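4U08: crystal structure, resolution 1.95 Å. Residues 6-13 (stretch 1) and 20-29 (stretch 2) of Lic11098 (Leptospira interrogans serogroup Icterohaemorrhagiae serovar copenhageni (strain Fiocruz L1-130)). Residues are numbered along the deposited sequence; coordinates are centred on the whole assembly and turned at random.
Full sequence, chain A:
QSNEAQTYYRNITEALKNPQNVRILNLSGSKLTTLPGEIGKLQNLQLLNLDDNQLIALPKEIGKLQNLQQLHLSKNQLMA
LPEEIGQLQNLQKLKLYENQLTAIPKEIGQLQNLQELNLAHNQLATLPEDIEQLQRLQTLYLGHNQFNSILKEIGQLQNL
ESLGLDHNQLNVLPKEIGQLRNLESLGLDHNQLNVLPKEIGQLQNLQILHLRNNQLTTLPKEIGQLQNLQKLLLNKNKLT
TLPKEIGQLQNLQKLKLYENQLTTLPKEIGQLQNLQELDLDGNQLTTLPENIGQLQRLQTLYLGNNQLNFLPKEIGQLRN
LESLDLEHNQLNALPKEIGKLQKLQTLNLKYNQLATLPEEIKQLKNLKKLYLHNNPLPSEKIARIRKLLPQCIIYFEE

Stretch 1, residues 6-13: QTYYRNIT
Stretch 2 20-29: QNVRILNLSG

A single carbonyl starts the pairing: Thr7 O accepts from two successive backbone amides, lying 2.9 Å from Arg23 N and 3.1 Å from Ile24 N, with N-H...O angles of 168° and 170°. This fork is possible because Arg23 (phi/psi -111/-35°) turns the chain so that both N-H groups converge on one acceptor. Thr7 itself is not extended (-116/-21°), and its CA approaches Asn21 O at 3.4 Å in a CA-H...O contact.

The two segments run parallel, in the register Thr7-Val22, Tyr8-Ile24, Tyr9-Leu25 and Arg10-Asn26, with CA-CA distances of 4.7, 4.9, 4.9 and 4.8 Å. Arg23 is thus passed over between the first two pairs. Tyr8 (-100/123°) and Tyr9 (-127/145°) are extended, as are Ile24 (-131/126°), Leu25 (-121/112°) and Asn26 (-106/103°). Tyr9 reaches the opposing strand in both directions: its N donates to Ile24 O at 2.9 Å (163°), and its O accepts from Asn26 N at 2.9 Å (174°). Leu25 CA also points its hydrogen at Tyr9 O, 3.4 Å away.

Tyr8 and Ile24 share one face of the sheet. With chi1 t (-166°) and chi2 99°, the Tyr8 ring meets Ile24 (m, t) obliquely, CE1 to CG2 at 3.6 Å, and its end reaches Asn26 (chi1 t), where Tyr8 OH lies 2.9 Å from the modelled Asn26 OD1. Gln6 (t, t, chi3 -15°) stays on its own segment, its NE2 donating to Tyr8 O at 3.0 Å.

The other face carries Tyr9 (m, chi2 -93°) and Leu25 (t, p), with Tyr9 CB 3.7 Å from Leu25 CD1. Along the same side, Tyr9 CD2 approaches CG1 of Val22 (t) at 3.7 Å. Ile12 (t, t), in the first turn of a helix, extends this apolar patch: its CD1 is 4.3 Å from Leu25 CD2, and its CB 4.3 Å from CD1 of Leu27 (m, t). Asn11 (-135/121°, chi1 t) caps that helix through a weak bond from Thr13 N to Asn11 OD1, 3.1 Å.

Arg10 (-120/-2°) ends the strand pairing. Its CA-to-CB bond points away overall, yet chi1 t, chi2 92°, chi3 t and chi4 -90° bring the guanidinium back to the partner backbone. Two weak hydrogen bonds result, Arg10 NE to Asn26 O at 3.1 Å (127°) and Arg10 NH2 to Ser28 O at 2.8 Å (129°); both acceptors lie at the guanidinium edge. The contact buries 707 Å², both sides summed.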

# COMPACT_ATOMS: atom_id res chain seq x y z
N GLN A 6 16.84 -35.68 -17.13
CA GLN A 6 16.04 -35.18 -16.01
C GLN A 6 16.78 -34.06 -15.28
O GLN A 6 17.89 -34.27 -14.79
CB GLN A 6 15.67 -36.32 -15.04
CG GLN A 6 14.51 -35.97 -14.10
CD GLN A 6 14.22 -36.98 -13.01
OE1 GLN A 6 14.67 -38.14 -13.04
NE2 GLN A 6 13.43 -36.58 -12.03
N THR A 7 16.15 -32.86 -15.22
CA THR A 7 16.70 -31.66 -14.56
C THR A 7 15.85 -31.20 -13.37
O THR A 7 16.34 -30.49 -12.50
CB THR A 7 16.93 -30.51 -15.57
OG1 THR A 7 15.71 -30.23 -16.25
CG2 THR A 7 18.04 -30.81 -16.57
N TYR A 8 14.57 -31.62 -13.34
CA TYR A 8 13.60 -31.30 -12.29
C TYR A 8 13.49 -32.48 -11.35
O TYR A 8 13.13 -33.58 -11.79
CB TYR A 8 12.21 -30.97 -12.89
CG TYR A 8 11.26 -30.31 -11.91
CD1 TYR A 8 11.07 -28.93 -11.91
CD2 TYR A 8 10.54 -31.07 -10.98
CE1 TYR A 8 10.19 -28.32 -11.01
CE2 TYR A 8 9.68 -30.47 -10.06
CZ TYR A 8 9.51 -29.09 -10.08
OH TYR A 8 8.63 -28.50 -9.20
N TYR A 9 13.75 -32.25 -10.06
CA TYR A 9 13.68 -33.28 -9.03
C TYR A 9 12.80 -32.86 -7.88
O TYR A 9 12.76 -31.68 -7.53
CB TYR A 9 15.08 -33.65 -8.54
CG TYR A 9 15.84 -34.54 -9.50
CD1 TYR A 9 15.81 -35.93 -9.37
CD2 TYR A 9 16.58 -34.00 -10.55
CE1 TYR A 9 16.52 -36.76 -10.24
CE2 TYR A 9 17.29 -34.82 -11.43
CZ TYR A 9 17.25 -36.19 -11.28
OH TYR A 9 17.94 -37.00 -12.14
N ARG A 10 12.08 -33.82 -7.30
CA ARG A 10 11.19 -33.60 -6.16
C ARG A 10 11.66 -34.46 -4.97
O ARG A 10 11.09 -34.39 -3.88
CB ARG A 10 9.74 -33.94 -6.58
CG ARG A 10 8.64 -33.48 -5.61
CD ARG A 10 8.09 -32.10 -5.94
NE ARG A 10 7.61 -31.42 -4.73
CZ ARG A 10 6.37 -31.51 -4.26
NH1 ARG A 10 5.46 -32.25 -4.90
NH2 ARG A 10 6.02 -30.87 -3.15
N ASN A 11 12.74 -35.24 -5.19
CA ASN A 11 13.31 -36.17 -4.22
C ASN A 11 14.83 -36.04 -4.18
O ASN A 11 15.49 -36.24 -5.21
CB ASN A 11 12.88 -37.60 -4.59
CG ASN A 11 13.09 -38.61 -3.50
OD1 ASN A 11 14.21 -39.09 -3.28
ND2 ASN A 11 12.02 -38.98 -2.82
N ILE A 12 15.39 -35.70 -3.00
CA ILE A 12 16.83 -35.50 -2.78
C ILE A 12 17.64 -36.80 -3.02
O ILE A 12 18.73 -36.72 -3.59
CB ILE A 12 17.14 -34.82 -1.42
CG1 ILE A 12 18.61 -34.35 -1.33
CG2 ILE A 12 16.71 -35.66 -0.21
CD1 ILE A 12 18.88 -33.12 -0.45
N THR A 13 17.08 -37.99 -2.66
CA THR A 13 17.75 -39.28 -2.88
C THR A 13 17.95 -39.52 -4.39
O THR A 13 19.05 -39.89 -4.80
CB THR A 13 17.01 -40.42 -2.15
OG1 THR A 13 16.94 -40.11 -0.76
CG2 THR A 13 17.69 -41.78 -2.34
N GLN A 20 24.95 -33.13 -10.98
CA GLN A 20 25.45 -32.43 -12.18
C GLN A 20 24.34 -32.21 -13.24
O GLN A 20 24.54 -31.49 -14.22
CB GLN A 20 26.70 -33.10 -12.79
CG GLN A 20 27.94 -33.08 -11.90
CD GLN A 20 28.58 -31.71 -11.80
OE1 GLN A 20 28.78 -31.00 -12.80
NE2 GLN A 20 28.96 -31.33 -10.59
N ASN A 21 23.16 -32.83 -13.02
CA ASN A 21 21.98 -32.75 -13.88
C ASN A 21 20.85 -31.97 -13.21
O ASN A 21 20.01 -31.39 -13.90
CB ASN A 21 21.47 -34.15 -14.27
CG ASN A 21 22.41 -34.94 -15.14
OD1 ASN A 21 22.76 -34.53 -16.26
ND2 ASN A 21 22.82 -36.10 -14.66
N VAL A 22 20.81 -31.98 -11.85
CA VAL A 22 19.78 -31.30 -11.06
C VAL A 22 19.90 -29.78 -11.23
O VAL A 22 20.95 -29.21 -10.96
CB VAL A 22 19.78 -31.73 -9.56
CG1 VAL A 22 18.48 -31.33 -8.87
CG2 VAL A 22 20.02 -33.23 -9.41
N ARG A 23 18.83 -29.17 -11.78
CA ARG A 23 18.73 -27.72 -12.00
C ARG A 23 17.70 -27.11 -11.06
O ARG A 23 17.88 -25.99 -10.58
CB ARG A 23 18.40 -27.40 -13.46
CG ARG A 23 19.46 -27.89 -14.45
CD ARG A 23 19.88 -26.83 -15.43
NE ARG A 23 20.92 -25.96 -14.88
CZ ARG A 23 22.23 -26.18 -15.00
NH1 ARG A 23 22.67 -27.25 -15.64
NH2 ARG A 23 23.10 -25.33 -14.47
N ILE A 24 16.63 -27.87 -10.79
CA ILE A 24 15.56 -27.46 -9.88
C ILE A 24 15.29 -28.60 -8.92
O ILE A 24 15.01 -29.73 -9.35
CB ILE A 24 14.25 -27.03 -10.63
CG1 ILE A 24 14.49 -25.84 -11.60
CG2 ILE A 24 13.12 -26.73 -9.63
CD1 ILE A 24 13.39 -25.69 -12.69
N LEU A 25 15.34 -28.31 -7.61
CA LEU A 25 15.00 -29.27 -6.57
C LEU A 25 13.85 -28.71 -5.76
O LEU A 25 14.01 -27.70 -5.06
CB LEU A 25 16.21 -29.65 -5.69
CG LEU A 25 15.96 -30.71 -4.60
CD1 LEU A 25 15.67 -32.09 -5.21
CD2 LEU A 25 17.12 -30.80 -3.64
N ASN A 26 12.69 -29.34 -5.88
CA ASN A 26 11.47 -28.93 -5.20
C ASN A 26 11.15 -29.88 -4.06
O ASN A 26 10.62 -30.97 -4.29
CB ASN A 26 10.29 -28.82 -6.20
CG ASN A 26 9.04 -28.16 -5.66
OD1 ASN A 26 8.08 -27.90 -6.39
ND2 ASN A 26 8.98 -27.89 -4.37
N LEU A 27 11.42 -29.45 -2.82
CA LEU A 27 11.14 -30.25 -1.63
C LEU A 27 10.06 -29.63 -0.76
O LEU A 27 9.93 -30.02 0.41
CB LEU A 27 12.42 -30.51 -0.81
CG LEU A 27 13.62 -31.17 -1.52
CD1 LEU A 27 14.82 -31.24 -0.59
CD2 LEU A 27 13.29 -32.56 -2.03
N SER A 28 9.26 -28.67 -1.31
CA SER A 28 8.21 -27.99 -0.54
C SER A 28 7.16 -28.96 -0.00
O SER A 28 6.87 -29.96 -0.66
CB SER A 28 7.50 -26.91 -1.34
OG SER A 28 8.20 -26.26 -2.38
N GLY A 29 6.60 -28.63 1.17
CA GLY A 29 5.55 -29.39 1.84
C GLY A 29 5.81 -30.88 1.96
O GLY A 29 4.90 -31.68 1.70